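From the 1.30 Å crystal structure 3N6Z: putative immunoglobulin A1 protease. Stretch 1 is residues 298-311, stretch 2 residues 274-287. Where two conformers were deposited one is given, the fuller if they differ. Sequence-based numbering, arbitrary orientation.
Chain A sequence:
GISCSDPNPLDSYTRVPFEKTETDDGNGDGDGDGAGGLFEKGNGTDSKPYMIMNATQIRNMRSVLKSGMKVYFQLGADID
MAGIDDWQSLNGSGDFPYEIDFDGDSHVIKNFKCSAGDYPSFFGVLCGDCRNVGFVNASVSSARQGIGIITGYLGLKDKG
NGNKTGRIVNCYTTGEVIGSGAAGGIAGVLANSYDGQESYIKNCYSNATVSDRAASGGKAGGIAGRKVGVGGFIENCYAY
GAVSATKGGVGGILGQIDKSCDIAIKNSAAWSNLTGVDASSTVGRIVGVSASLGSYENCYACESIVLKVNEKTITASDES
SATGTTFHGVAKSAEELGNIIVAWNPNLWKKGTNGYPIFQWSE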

ATOM      1  N   ASN A 298      -4.110  18.646  -7.613  1.00  9.17           N
ATOM      2  CA  ASN A 298      -5.236  17.847  -8.089  1.00  9.47           C
ATOM      3  C   ASN A 298      -5.606  16.720  -7.109  1.00  9.46           C
ATOM      4  O   ASN A 298      -5.574  15.525  -7.473  1.00  9.41           O
ATOM      5  CB  ASN A 298      -4.960  17.263  -9.483  1.00 10.34           C
ATOM      6  CG  ASN A 298      -4.682  18.310 -10.561  1.00 10.51           C
ATOM      7  OD1 ASN A 298      -4.044  17.981 -11.595  1.00 15.10           O
ATOM      8  ND2 ASN A 298      -5.149  19.507 -10.367  1.00  8.31           N
ATOM      9  N   CYS A 299      -5.883  17.118  -5.858  1.00  9.49           N
ATOM     10  CA  CYS A 299      -6.310  16.196  -4.817  1.00  9.23           C
ATOM     11  C   CYS A 299      -7.772  16.452  -4.489  1.00  7.77           C
ATOM     12  O   CYS A 299      -8.154  17.606  -4.168  1.00  9.13           O
ATOM     13  CB  CYS A 299      -5.459  16.356  -3.565  1.00  9.47           C
ATOM     14  SG  CYS A 299      -3.737  15.758  -3.770  1.00  9.37           S
ATOM     15  N   TYR A 300      -8.589  15.398  -4.566  1.00  8.41           N
ATOM     16  CA  TYR A 300     -10.037  15.459  -4.447  1.00  8.87           C
ATOM     17  C   TYR A 300     -10.544  14.573  -3.346  1.00  8.70           C
ATOM     18  O   TYR A 300      -9.855  13.636  -2.901  1.00  8.87           O
ATOM     19  CB  TYR A 300     -10.722  15.103  -5.799  1.00  8.87           C
ATOM     20  CG  TYR A 300     -10.124  15.934  -6.913  1.00  8.87           C
ATOM     21  CD1 TYR A 300     -10.396  17.297  -7.000  1.00  8.99           C
ATOM     22  CD2 TYR A 300      -9.223  15.383  -7.810  1.00  9.07           C
ATOM     23  CE1 TYR A 300      -9.760  18.091  -7.940  1.00  9.71           C
ATOM     24  CE2 TYR A 300      -8.564  16.167  -8.769  1.00  9.19           C
ATOM     25  CZ  TYR A 300      -8.853  17.534  -8.835  1.00  9.40           C
ATOM     26  OH  TYR A 300      -8.204  18.314  -9.739  1.00 10.06           O
ATOM     27  N   ALA A 301     -11.774  14.822  -2.928  1.00  9.28           N
ATOM     28  CA  ALA A 301     -12.459  13.967  -1.976  1.00 10.30           C
ATOM     29  C   ALA A 301     -13.915  13.887  -2.346  1.00  8.97           C
ATOM     30  O   ALA A 301     -14.525  14.892  -2.738  1.00 10.48           O
ATOM     31  CB  ALA A 301     -12.310  14.475  -0.523  1.00  9.74           C
ATOM     32  N   CYS A 302     -14.528  12.714  -2.233  1.00 10.04           N
ATOM     33  CA  CYS A 302     -15.960  12.648  -2.503  0.70 11.18           C
ATOM     34  C   CYS A 302     -16.723  13.462  -1.466  1.00 10.95           C
ATOM     35  O   CYS A 302     -16.459  13.405  -0.270  1.00 11.22           O
ATOM     36  CB  CYS A 302     -16.499  11.231  -2.545  0.70 11.21           C
ATOM     37  SG  CYS A 302     -18.154  11.157  -3.343  0.70 12.36           S
ATOM     38  N   GLU A 303     -17.697  14.227  -1.964  1.00 10.57           N
ATOM     39  CA  GLU A 303     -18.498  15.137  -1.150  1.00 12.28           C
ATOM     40  C   GLU A 303     -19.292  14.396  -0.071  1.00 14.51           C
ATOM     41  O   GLU A 303     -19.680  15.001   0.924  1.00 18.27           O
ATOM     42  CB  GLU A 303     -19.448  15.937  -2.050  1.00 14.57           C
ATOM     43  CG  GLU A 303     -20.522  15.102  -2.691  1.00 17.41           C
ATOM     44  CD  GLU A 303     -21.319  15.804  -3.781  1.00 21.11           C
ATOM     45  OE1 GLU A 303     -21.142  17.030  -3.944  1.00 22.48           O
ATOM     46  OE2 GLU A 303     -22.148  15.091  -4.426  1.00 20.77           O
ATOM     47  N   SER A 304     -19.519  13.096  -0.261  1.00 14.38           N
ATOM     48  CA  SER A 304     -20.358  12.336   0.661  1.00 18.12           C
ATOM     49  C   SER A 304     -19.606  11.541   1.729  1.00 16.21           C
ATOM     50  O   SER A 304     -20.258  10.881   2.535  1.00 17.60           O
ATOM     51  CB  SER A 304     -21.239  11.395  -0.135  1.00 20.77           C
ATOM     52  OG  SER A 304     -20.464  10.412  -0.789  1.00 24.60           O
ATOM     53  N   ILE A 305     -18.265  11.626   1.767  1.00 13.36           N
ATOM     54  CA  ILE A 305     -17.559  10.908   2.834  1.00 12.88           C
ATOM     55  C   ILE A 305     -17.908  11.539   4.182  1.00 13.97           C
ATOM     56  O   ILE A 305     -18.191  12.747   4.280  1.00 15.54           O
ATOM     57  CB  ILE A 305     -16.027  10.775   2.598  1.00 12.87           C
ATOM     58  CG1 ILE A 305     -15.297  12.115   2.699  1.00 13.70           C
ATOM     59  CG2 ILE A 305     -15.762  10.054   1.270  1.00 13.14           C
ATOM     60  CD1 ILE A 305     -13.757  11.986   2.503  1.00 13.65           C
ATOM     61  N   VAL A 306     -17.871  10.699   5.217  1.00 13.77           N
ATOM     62  CA  VAL A 306     -18.190  11.133   6.590  1.00 15.14           C
ATOM     63  C   VAL A 306     -16.885  11.160   7.395  1.00 12.49           C
ATOM     64  O   VAL A 306     -16.154  10.165   7.440  1.00 11.99           O
ATOM     65  CB  VAL A 306     -19.221  10.181   7.228  1.00 15.48           C
ATOM     66  CG1 VAL A 306     -19.504  10.560   8.677  1.00 18.08           C
ATOM     67  CG2 VAL A 306     -20.514  10.166   6.395  1.00 20.57           C
ATOM     68  N   LEU A 307     -16.620  12.309   8.014  1.00 13.78           N
ATOM     69  CA  LEU A 307     -15.446  12.538   8.856  0.50 12.64           C
ATOM     70  C   LEU A 307     -15.960  12.697  10.289  1.00 13.44           C
ATOM     71  O   LEU A 307     -16.864  13.495  10.556  1.00 15.04           O
ATOM     72  CB  LEU A 307     -14.626  13.771   8.429  0.50 13.90           C
ATOM     73  CG  LEU A 307     -13.505  13.600   7.387  0.50 12.08           C
ATOM     74  CD1 LEU A 307     -14.063  13.113   6.048  0.50 14.02           C
ATOM     75  CD2 LEU A 307     -12.714  14.919   7.224  0.50 13.48           C
ATOM     76  N   LYS A 308     -15.347  11.953  11.206  1.00 12.61           N
ATOM     77  CA  LYS A 308     -15.721  11.965  12.626  1.00 13.06           C
ATOM     78  C   LYS A 308     -14.505  12.008  13.526  1.00 13.44           C
ATOM     79  O   LYS A 308     -13.502  11.332  13.273  1.00 12.96           O
ATOM     80  CB  LYS A 308     -16.579  10.754  12.995  1.00 14.52           C
ATOM     81  CG  LYS A 308     -17.984  10.777  12.422  1.00 20.73           C
ATOM     82  CD  LYS A 308     -18.797   9.612  12.920  1.00 25.81           C
ATOM     83  CE  LYS A 308     -20.243   9.701  12.463  1.00 28.69           C
ATOM     84  NZ  LYS A 308     -21.061   8.565  13.032  1.00 32.69           N
ATOM     85  N   VAL A 309     -14.601  12.814  14.584  1.00 14.17           N
ATOM     86  CA  VAL A 309     -13.635  12.827  15.673  1.00 14.31           C
ATOM     87  C   VAL A 309     -14.449  12.736  16.957  1.00 16.26           C
ATOM     88  O   VAL A 309     -15.346  13.566  17.181  1.00 17.19           O
ATOM     89  CB  VAL A 309     -12.740  14.078  15.668  1.00 15.68           C
ATOM     90  CG1 VAL A 309     -11.866  14.134  16.968  1.00 17.01           C
ATOM     91  CG2 VAL A 309     -11.851  14.073  14.439  1.00 16.96           C
ATOM     92  N   ASN A 310     -14.156  11.745  17.792  1.00 16.00           N
ATOM     93  CA  ASN A 310     -14.889  11.550  19.062  1.00 18.31           C
ATOM     94  C   ASN A 310     -16.402  11.513  18.854  1.00 20.57           C
ATOM     95  O   ASN A 310     -17.159  12.166  19.579  1.00 21.21           O
ATOM     96  CB  ASN A 310     -14.446  12.611  20.072  1.00 20.61           C
ATOM     97  CG  ASN A 310     -14.990  12.361  21.468  1.00 23.94           C
ATOM     98  OD1 ASN A 310     -15.231  11.208  21.863  1.00 25.36           O
ATOM     99  ND2 ASN A 310     -15.198  13.436  22.206  1.00 27.19           N
ATOM    100  N   GLU A 311     -16.802  10.772  17.825  1.00 21.83           N
ATOM    101  CA  GLU A 311     -18.210  10.563  17.425  1.00 25.60           C
ATOM    102  C   GLU A 311     -18.951  11.800  16.879  1.00 25.79           C
ATOM    103  O   GLU A 311     -20.124  11.703  16.533  1.00 31.14           O
ATOM    104  CB  GLU A 311     -19.005   9.873  18.557  1.00 28.56           C
ATOM    105  CG  GLU A 311     -18.386   8.554  18.984  1.00 35.17           C
ATOM    106  CD  GLU A 311     -19.197   7.781  20.021  1.00 43.04           C
ATOM    107  OE1 GLU A 311     -19.989   8.399  20.765  1.00 47.02           O
ATOM    108  OE2 GLU A 311     -19.024   6.541  20.095  1.00 48.15           O
TER
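Stretch 2, residues 274-287: LTGVDASSTVGRIV

Stretch 2 meets stretch 1 first as a neighbouring β-strand and then folds back to pack against it through side chains. Residues 274-276 form a strand beside strand 307-309, running in the same direction with only 5° between the two axes and a closest approach of 4.7 Å. After Gly276 the chain leaves the sheet and reverses through a type I turn from Asp278 to Ser281, held by the backbone bond from Ser281 N to Asp278 O (3.0 Å). It returns as strand 282-284, nearly antiparallel to 307-309 at 172°, but 7.5 Å from it at closest approach. Beyond this strand, Arg285 adopts phi/psi of -58/-38°, and Arg285 and Ile286 lie near the strand that ends at Cys302.

The parallel pairing is in strict register: Leu307 with Leu274, Lys308 with Thr275 and Val309 with Gly276, at CA-CA distances of 4.9, 4.8 and 4.7 Å. Four backbone hydrogen bonds hold it together. Leu274 N donates to Val306 O (2.9 Å) and Lys308 N to Leu274 O (2.9 Å); Gly276 N then donates to Lys308 O (2.9 Å) and Asn310 N to Gly276 O (3.0 Å). Thus Leu274 and Gly276 each use both their amide and their carbonyl toward stretch 1, as alternate residues do in a parallel ladder. CA-H...O contacts supplement these bonds, among them Leu307 CA to Leu274 O (3.3 Å) and Val309 CA to Gly276 O (3.2 Å). Asn310 CA similarly approaches Val277 O (3.2 Å), carrying the contact just past the paired strands.

Apolar packing gathers on the face bearing Leu274, Leu307 and Val309, where the returning strand places Val283 with its CA-to-CB bond toward stretch 1. Leu307 CG lies 3.5 Å from Val283 CG1, and Val309 CG2 lies 3.5 Å from Val283 CG2; Leu307 CD1 also meets Leu274 CD1 at 4.0 Å. Gly276 belongs to the same face, but a CB there would clash with Ser281 CB, so the absence of a side chain lets the turn fold close. On the face of Lys308 and Thr275 the packing is looser, with Lys308 CB 4.4 Å from Thr275 OG1.

Farther along, Arg285 CD rests 3.5 Å from Ala301 CB and 4.1 Å from Ile305 CD1, so the aliphatic part of the arginine packs against both Ala301 and Ile305, the last residue of the Cys302-Ile305 turn. Ile286 CD1 approaches Tyr300 O at 3.3 Å, while its CG1 lies 4.1 Å from Cys299 CB.

Water bridges supplement the direct contacts. Water 1 joins Thr275 OG1 and Val306 O, both at 2.9 Å. Water 2 donates to Gly276 O (3.0 Å) and accepts from Glu311 N (2.8 Å), and water 3 donates to both Val277 O (2.7 Å) and Asn310 OD1 (2.8 Å). Water 4 accepts from Arg285 NH1 and donates to Cys302 O, each at 2.9 Å, linking the guanidinium to the backbone of stretch 1.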

ATOM      1  N   LEU A 274     -13.790   8.468   7.364  1.00  9.94           N
ATOM      2  CA  LEU A 274     -12.587   8.664   8.166  1.00  9.40           C
ATOM      3  C   LEU A 274     -12.992   8.953   9.599  1.00 10.70           C
ATOM      4  O   LEU A 274     -13.798   9.874   9.846  1.00 11.94           O
ATOM      5  CB  LEU A 274     -11.768   9.833   7.621  1.00 10.44           C
ATOM      6  CG  LEU A 274     -11.455   9.856   6.131  1.00 10.06           C
ATOM      7  CD1 LEU A 274     -10.637  11.107   5.787  1.00 12.81           C
ATOM      8  CD2 LEU A 274     -10.647   8.609   5.734  1.00  9.57           C
ATOM      9  N   THR A 275     -12.426   8.179  10.530  1.00  9.95           N
ATOM     10  CA  THR A 275     -12.792   8.242  11.940  1.00 11.14           C
ATOM     11  C   THR A 275     -11.584   8.278  12.865  1.00 11.11           C
ATOM     12  O   THR A 275     -10.771   7.365  12.866  1.00 11.91           O
ATOM     13  CB  THR A 275     -13.688   7.059  12.317  1.00 11.61           C
ATOM     14  OG1 THR A 275     -14.803   7.011  11.428  1.00 11.56           O
ATOM     15  CG2 THR A 275     -14.137   7.141  13.789  1.00 13.49           C
ATOM     16  N   GLY A 276     -11.459   9.349  13.648  1.00 11.08           N
ATOM     17  CA  GLY A 276     -10.512   9.412  14.770  1.00 10.89           C
ATOM     18  C   GLY A 276     -11.325   9.201  16.024  1.00 12.82           C
ATOM     19  O   GLY A 276     -12.232   9.975  16.296  1.00 14.91           O
ATOM     20  N   VAL A 277     -11.013   8.158  16.796  1.00 12.43           N
ATOM     21  CA  VAL A 277     -11.830   7.826  17.966  1.00 13.72           C
ATOM     22  C   VAL A 277     -11.615   8.823  19.111  1.00 14.12           C
ATOM     23  O   VAL A 277     -12.571   9.448  19.569  1.00 16.15           O
ATOM     24  CB  VAL A 277     -11.614   6.378  18.410  1.00 13.76           C
ATOM     25  CG1 VAL A 277     -12.477   6.088  19.648  1.00 15.90           C
ATOM     26  CG2 VAL A 277     -11.972   5.422  17.263  1.00 16.59           C
ATOM     27  N   ASP A 278     -10.379   8.987  19.549  1.00 13.84           N
ATOM     28  CA  ASP A 278     -10.067   9.941  20.608  1.00 12.70           C
ATOM     29  C   ASP A 278     -10.262  11.375  20.136  1.00 13.48           C
ATOM     30  O   ASP A 278      -9.960  11.702  18.991  1.00 13.87           O
ATOM     31  CB  ASP A 278      -8.633   9.754  21.066  1.00 13.64           C
ATOM     32  CG  ASP A 278      -8.345  10.400  22.380  1.00 14.41           C
ATOM     33  OD1 ASP A 278      -7.947  11.587  22.410  1.00 15.86           O
ATOM     34  OD2 ASP A 278      -8.450   9.696  23.400  1.00 20.99           O
ATOM     35  N   ALA A 279     -10.708  12.242  21.047  1.00 15.01           N
ATOM     36  CA  ALA A 279     -10.895  13.670  20.756  1.00 14.41           C
ATOM     37  C   ALA A 279      -9.624  14.398  20.298  1.00 15.68           C
ATOM     38  O   ALA A 279      -9.720  15.426  19.635  1.00 16.29           O
ATOM     39  CB  ALA A 279     -11.441  14.369  21.989  1.00 16.63           C
ATOM     40  N   SER A 280      -8.444  13.883  20.646  1.00 13.77           N
ATOM     41  CA  SER A 280      -7.170  14.487  20.267  1.00 13.81           C
ATOM     42  C   SER A 280      -6.775  14.123  18.839  1.00 13.16           C
ATOM     43  O   SER A 280      -5.729  14.577  18.361  1.00 14.24           O
ATOM     44  CB  SER A 280      -6.069  14.038  21.218  1.00 15.16           C
ATOM     45  OG  SER A 280      -5.819  12.657  21.064  1.00 16.58           O
ATOM     46  N   SER A 281      -7.563  13.266  18.185  1.00 12.03           N
ATOM     47  CA  SER A 281      -7.279  12.857  16.812  1.00 12.35           C
ATOM     48  C   SER A 281      -7.386  14.016  15.821  1.00 11.61           C
ATOM     49  O   SER A 281      -8.053  15.020  16.063  1.00 12.76           O
ATOM     50  CB  SER A 281      -8.221  11.733  16.385  1.00 11.36           C
ATOM     51  OG  SER A 281      -8.103  10.584  17.212  1.00 12.21           O
ATOM     52  N   THR A 282      -6.689  13.862  14.700  1.00 11.30           N
ATOM     53  CA  THR A 282      -6.792  14.792  13.571  1.00  9.29           C
ATOM     54  C   THR A 282      -7.222  13.982  12.352  1.00 10.23           C
ATOM     55  O   THR A 282      -6.719  12.887  12.113  1.00 12.57           O
ATOM     56  CB  THR A 282      -5.490  15.574  13.329  1.00 11.18           C
ATOM     57  OG1 THR A 282      -4.408  14.661  13.128  1.00 12.61           O
ATOM     58  CG2 THR A 282      -5.188  16.470  14.529  1.00 12.39           C
ATOM     59  N   VAL A 283      -8.165  14.528  11.594  1.00  9.45           N
ATOM     60  CA  VAL A 283      -8.700  13.890  10.407  1.00  9.45           C
ATOM     61  C   VAL A 283      -8.624  14.830   9.228  1.00  9.47           C
ATOM     62  O   VAL A 283      -9.188  15.931   9.268  1.00 11.22           O
ATOM     63  CB  VAL A 283     -10.127  13.398  10.651  1.00 10.57           C
ATOM     64  CG1 VAL A 283     -10.715  12.805   9.367  1.00 14.77           C
ATOM     65  CG2 VAL A 283     -10.176  12.399  11.810  1.00 13.34           C
ATOM     66  N   GLY A 284      -7.923  14.398   8.188  1.00  9.40           N
ATOM     67  CA  GLY A 284      -7.797  15.176   6.939  1.00  9.35           C
ATOM     68  C   GLY A 284      -8.346  14.346   5.795  1.00  9.56           C
ATOM     69  O   GLY A 284      -8.051  13.138   5.688  1.00  9.52           O
ATOM     70  N   ARG A 285      -9.115  14.948   4.899  1.00  9.28           N
ATOM     71  CA  ARG A 285      -9.652  14.139   3.792  1.00  8.81           C
ATOM     72  C   ARG A 285      -8.501  13.502   3.029  1.00  7.57           C
ATOM     73  O   ARG A 285      -8.643  12.378   2.553  1.00  9.61           O
ATOM     74  CB  ARG A 285     -10.587  14.909   2.877  1.00  8.66           C
ATOM     75  CG  ARG A 285     -11.784  15.505   3.578  1.00  9.95           C
ATOM     76  CD  ARG A 285     -12.864  16.000   2.612  1.00 10.60           C
ATOM     77  NE  ARG A 285     -12.396  17.136   1.825  1.00 11.06           N
ATOM     78  CZ  ARG A 285     -13.164  18.115   1.352  1.00 10.36           C
ATOM     79  NH1 ARG A 285     -14.483  18.066   1.503  1.00 11.69           N
ATOM     80  NH2 ARG A 285     -12.595  19.136   0.725  1.00 11.48           N
ATOM     81  N   ILE A 286      -7.384  14.226   2.850  1.00  8.34           N
ATOM     82  CA  ILE A 286      -6.214  13.671   2.140  1.00  8.99           C
ATOM     83  C   ILE A 286      -5.112  13.227   3.116  1.00  7.79           C
ATOM     84  O   ILE A 286      -4.627  12.078   3.050  1.00  8.62           O
ATOM     85  CB  ILE A 286      -5.642  14.664   1.083  1.00  8.60           C
ATOM     86  CG1 ILE A 286      -6.757  15.276   0.198  1.00 10.39           C
ATOM     87  CG2 ILE A 286      -4.587  13.980   0.176  1.00  9.37           C
ATOM     88  CD1 ILE A 286      -7.537  14.227  -0.601  1.00 10.71           C
ATOM     89  N   VAL A 287      -4.651  14.151   3.959  1.00  8.45           N
ATOM     90  CA  VAL A 287      -3.521  13.924   4.879  1.00  7.71           C
ATOM     91  C   VAL A 287      -3.930  14.327   6.290  1.00  8.77           C
ATOM     92  O   VAL A 287      -4.483  15.421   6.499  1.00  9.01           O
ATOM     93  CB  VAL A 287      -2.263  14.723   4.476  1.00  8.73           C
ATOM     94  CG1 VAL A 287      -1.133  14.435   5.435  1.00  9.68           C
ATOM     95  CG2 VAL A 287      -1.867  14.464   3.014  1.00  9.89           C
TER
HETATM   96  O   HOH W   1     -16.634   8.590   9.775  1.00 15.59           O
HETATM   97  O   HOH W   2     -15.154   9.206  16.201  1.00 18.55           O
HETATM   98  O   HOH W   3     -14.539   8.628  21.192  1.00 35.16           O
HETATM   99  O   HOH W   4     -16.077  15.634   1.547  1.00 15.67           O